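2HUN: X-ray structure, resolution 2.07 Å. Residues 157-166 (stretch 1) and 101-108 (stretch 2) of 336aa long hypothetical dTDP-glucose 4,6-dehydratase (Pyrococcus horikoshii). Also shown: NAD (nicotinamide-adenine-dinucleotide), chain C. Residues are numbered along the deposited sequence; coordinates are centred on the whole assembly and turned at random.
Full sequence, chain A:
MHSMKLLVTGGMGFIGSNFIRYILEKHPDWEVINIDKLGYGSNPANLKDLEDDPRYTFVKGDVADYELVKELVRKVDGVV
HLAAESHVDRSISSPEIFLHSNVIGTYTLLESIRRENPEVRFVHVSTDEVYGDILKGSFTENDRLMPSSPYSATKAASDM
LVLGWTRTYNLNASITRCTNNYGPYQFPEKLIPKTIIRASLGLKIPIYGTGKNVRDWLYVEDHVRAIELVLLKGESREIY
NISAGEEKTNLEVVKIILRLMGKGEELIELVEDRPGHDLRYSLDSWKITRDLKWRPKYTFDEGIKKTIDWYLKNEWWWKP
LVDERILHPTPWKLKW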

# COMPACT_ATOMS: atom_id res chain seq x y z
N ALA A 157 -0.32 -0.66 2.82
CA ALA A 157 0.95 -0.16 2.31
C ALA A 157 2.02 -1.22 2.47
O ALA A 157 2.86 -1.40 1.58
CB ALA A 157 1.36 1.12 3.04
N SER A 158 2.02 -1.93 3.60
CA SER A 158 3.02 -2.96 3.83
C SER A 158 2.83 -4.11 2.83
O SER A 158 3.80 -4.67 2.34
CB SER A 158 2.98 -3.48 5.28
OG SER A 158 1.81 -4.23 5.57
N ASP A 159 1.58 -4.46 2.53
CA ASP A 159 1.32 -5.52 1.55
C ASP A 159 1.98 -5.16 0.21
O ASP A 159 2.63 -6.00 -0.42
CB ASP A 159 -0.19 -5.70 1.31
CG ASP A 159 -0.90 -6.37 2.46
OD1 ASP A 159 -0.26 -6.62 3.49
OD2 ASP A 159 -2.12 -6.65 2.33
N MET A 160 1.82 -3.92 -0.22
CA MET A 160 2.38 -3.47 -1.49
C MET A 160 3.90 -3.62 -1.53
O MET A 160 4.46 -4.04 -2.56
CB MET A 160 1.98 -2.01 -1.78
CG MET A 160 0.48 -1.80 -1.97
SD MET A 160 -0.28 -2.93 -3.17
CE MET A 160 -0.85 -4.23 -2.14
N LEU A 161 4.58 -3.29 -0.43
CA LEU A 161 6.04 -3.41 -0.39
C LEU A 161 6.43 -4.87 -0.56
O LEU A 161 7.35 -5.20 -1.30
CB LEU A 161 6.61 -2.87 0.92
CG LEU A 161 6.33 -1.40 1.24
CD1 LEU A 161 7.03 -1.02 2.55
CD2 LEU A 161 6.81 -0.52 0.10
N VAL A 162 5.71 -5.76 0.13
CA VAL A 162 6.01 -7.18 0.02
C VAL A 162 5.88 -7.68 -1.41
O VAL A 162 6.73 -8.42 -1.89
CB VAL A 162 5.10 -8.02 0.94
CG1 VAL A 162 5.32 -9.50 0.68
CG2 VAL A 162 5.40 -7.71 2.39
N LEU A 163 4.82 -7.27 -2.11
CA LEU A 163 4.62 -7.69 -3.49
C LEU A 163 5.78 -7.19 -4.36
O LEU A 163 6.32 -7.94 -5.17
CB LEU A 163 3.29 -7.14 -4.01
CG LEU A 163 2.01 -7.72 -3.39
CD1 LEU A 163 0.78 -7.00 -3.93
CD2 LEU A 163 1.93 -9.20 -3.68
N GLY A 164 6.16 -5.94 -4.17
CA GLY A 164 7.23 -5.35 -4.95
C GLY A 164 8.60 -5.95 -4.71
O GLY A 164 9.31 -6.28 -5.66
N TRP A 165 8.98 -6.08 -3.44
CA TRP A 165 10.28 -6.64 -3.08
C TRP A 165 10.41 -8.10 -3.54
O TRP A 165 11.46 -8.53 -3.99
CB TRP A 165 10.49 -6.55 -1.57
CG TRP A 165 11.37 -5.40 -1.13
CD1 TRP A 165 12.60 -5.49 -0.55
CD2 TRP A 165 11.06 -4.00 -1.20
NE1 TRP A 165 13.08 -4.24 -0.25
CE2 TRP A 165 12.16 -3.30 -0.64
CE3 TRP A 165 9.97 -3.26 -1.68
CZ2 TRP A 165 12.19 -1.91 -0.54
CZ3 TRP A 165 10.00 -1.87 -1.58
CH2 TRP A 165 11.11 -1.21 -1.01
N THR A 166 9.31 -8.85 -3.42
CA THR A 166 9.30 -10.24 -3.82
C THR A 166 9.70 -10.41 -5.29
O THR A 166 10.50 -11.29 -5.63
CB THR A 166 7.91 -10.87 -3.59
OG1 THR A 166 7.63 -10.90 -2.18
CG2 THR A 166 7.84 -12.28 -4.16
PA NAD C . -1.77 -8.25 19.02
O1A NAD C . -1.99 -6.80 19.18
O2A NAD C . -2.36 -9.20 20.00
O5B NAD C . -0.19 -8.48 19.02
C5B NAD C . 0.72 -7.80 18.14
C4B NAD C . 2.11 -8.26 18.61
O4B NAD C . 3.13 -7.68 17.78
C3B NAD C . 2.39 -7.78 20.07
O3B NAD C . 2.95 -8.85 20.84
C2B NAD C . 3.32 -6.57 19.86
O2B NAD C . 4.20 -6.25 20.94
C1B NAD C . 4.06 -6.95 18.58
N9A NAD C . 4.55 -5.79 17.80
C8A NAD C . 3.85 -4.73 17.35
N7A NAD C . 4.67 -3.91 16.69
C5A NAD C . 5.89 -4.44 16.70
C6A NAD C . 7.15 -4.05 16.18
N6A NAD C . 7.35 -2.93 15.50
N1A NAD C . 8.24 -4.92 16.41
C2A NAD C . 8.06 -6.11 17.14
N3A NAD C . 6.87 -6.47 17.63
C4A NAD C . 5.81 -5.65 17.41
O3 NAD C . -2.50 -8.59 17.64
PN NAD C . -2.78 -9.89 16.79
O1N NAD C . -4.27 -9.90 16.72
O2N NAD C . -2.18 -11.10 17.39
O5D NAD C . -2.27 -9.53 15.30
C5D NAD C . -1.30 -10.29 14.57
C4D NAD C . -1.39 -9.91 13.07
O4D NAD C . -2.60 -10.43 12.49
C3D NAD C . -1.36 -8.40 12.84
O3D NAD C . -0.48 -8.13 11.71
C2D NAD C . -2.84 -8.05 12.52
O2D NAD C . -2.90 -6.92 11.65
C1D NAD C . -3.32 -9.35 11.88
N1N NAD C . -4.77 -9.61 12.01
C2N NAD C . -5.39 -9.89 13.28
C3N NAD C . -6.77 -10.14 13.32
C7N NAD C . -7.50 -10.45 14.64
O7N NAD C . -8.68 -10.84 14.60
N7N NAD C . -6.85 -10.33 15.80
C4N NAD C . -7.54 -10.11 12.13
C5N NAD C . -6.91 -9.83 10.89
C6N NAD C . -5.53 -9.58 10.82
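Stretch 2 (101-108) SNVIGTYT

What fills the apolar centre of the contact? Leu161 does, with its CA-to-CB bond directed toward stretch 2 and its side chain in the m, t rotamer. Its CD1 lies 4.1 Å from CG1 of Val103 and 4.0 Å from CB of Tyr107, so a single methyl group touches residues one helical turn apart. Next to it, CB of Ala157 rests 3.8 Å from CG2 of Val103. Val103, with chi1 near 180° (t), thus meets Leu161 through one methyl and Ala157 through the other.

How do the two backbones run to bring these residues together? Both stretches are helical throughout, and each belongs to a helix that extends beyond it in both directions. Stretch 2 lies nearly parallel to stretch 1, with the N-to-C directions 17° apart, a signed crossing angle of -17°, and a closest axial approach of 8.8 Å. The backbones are nearest at Ser158 and Val103, whose CA atoms are 4.9 Å apart; farther along, the CA atoms of Leu161 and Tyr107 are 6.8 Å apart. Stretch 2 opens with a wider pi-type turn at 101-104, then keeps regular i to i+4 bonding, as from Tyr107 N to Val103 O at 2.9 Å.

What happens farther along, toward the C-terminal ends? Trp165 points its CA-to-CB bond toward stretch 2, whereas that of Tyr107 points sideways, although the end of its side chain comes nearer. CZ2 of Trp165 reaches CE1 of Tyr107 at 3.5 Å, near the plane of the tyrosine ring. The tyrosine ring and the six-membered ring of the tryptophan have their planes at 85° and their centroids 5.7 Å apart, an oblique pairing. A further methyl contact joins CG2 of Val162 to CG2 of Thr106 at 3.7 Å.

How does the contact become polar at its edge? Ser158 packs closely there: its CB is 3.3 Å from O of Asn102 and 3.5 Å from OG1 of Thr106. Thr106 OG1 in turn donates a hydrogen bond to Asn102 O at 2.7 Å, tying its side chain back to its own helix. No direct hydrogen bond crosses between the stretches, but a water links them, donating to Ser158 OG at 3.1 Å and, weakly, to Asn102 O at 3.4 Å. Beyond this edge, Ser101 makes no contact with stretch 1; its OG instead accepts a hydrogen bond from N6A of NAD at 3.0 Å.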

# COMPACT_ATOMS: atom_id res chain seq x y z
N SER A 101 5.62 0.74 12.81
CA SER A 101 5.57 -0.70 13.00
C SER A 101 5.05 -1.47 11.78
O SER A 101 5.61 -2.50 11.42
CB SER A 101 4.71 -1.06 14.22
OG SER A 101 5.33 -0.66 15.44
N ASN A 102 3.99 -0.96 11.15
CA ASN A 102 3.41 -1.66 10.01
C ASN A 102 4.17 -1.46 8.70
O ASN A 102 4.49 -2.44 8.02
CB ASN A 102 1.94 -1.26 9.84
CG ASN A 102 1.12 -1.56 11.08
OD1 ASN A 102 1.54 -2.31 11.95
ND2 ASN A 102 -0.07 -0.97 11.16
N VAL A 103 4.45 -0.22 8.34
CA VAL A 103 5.16 0.06 7.10
C VAL A 103 6.68 -0.05 7.24
O VAL A 103 7.30 -0.87 6.56
CB VAL A 103 4.82 1.45 6.55
CG1 VAL A 103 5.63 1.71 5.28
CG2 VAL A 103 3.32 1.53 6.22
N ILE A 104 7.28 0.76 8.11
CA ILE A 104 8.74 0.71 8.27
C ILE A 104 9.18 -0.67 8.75
O ILE A 104 10.18 -1.21 8.28
CB ILE A 104 9.24 1.78 9.28
CG1 ILE A 104 8.79 3.17 8.84
CG2 ILE A 104 10.77 1.74 9.37
CD1 ILE A 104 9.25 3.56 7.46
N GLY A 105 8.43 -1.24 9.68
CA GLY A 105 8.77 -2.55 10.19
C GLY A 105 8.80 -3.61 9.11
O GLY A 105 9.71 -4.44 9.06
N THR A 106 7.80 -3.61 8.23
CA THR A 106 7.76 -4.60 7.17
C THR A 106 8.88 -4.35 6.17
O THR A 106 9.52 -5.28 5.69
CB THR A 106 6.39 -4.60 6.47
OG1 THR A 106 5.38 -4.91 7.44
CG2 THR A 106 6.36 -5.65 5.36
N TYR A 107 9.12 -3.08 5.86
CA TYR A 107 10.19 -2.67 4.95
C TYR A 107 11.53 -3.21 5.46
O TYR A 107 12.30 -3.79 4.70
CB TYR A 107 10.26 -1.14 4.90
CG TYR A 107 11.53 -0.58 4.28
CD1 TYR A 107 11.71 -0.56 2.89
CD2 TYR A 107 12.55 -0.07 5.09
CE1 TYR A 107 12.88 -0.04 2.33
CE2 TYR A 107 13.72 0.45 4.53
CZ TYR A 107 13.88 0.46 3.15
OH TYR A 107 15.03 0.98 2.60
N THR A 108 11.79 -2.99 6.75
CA THR A 108 13.03 -3.43 7.37
C THR A 108 13.21 -4.95 7.28
O THR A 108 14.31 -5.44 7.03
CB THR A 108 13.09 -3.01 8.86
OG1 THR A 108 12.82 -1.61 8.96
CG2 THR A 108 14.47 -3.31 9.44
O HOH W 1 2.05 -4.79 8.57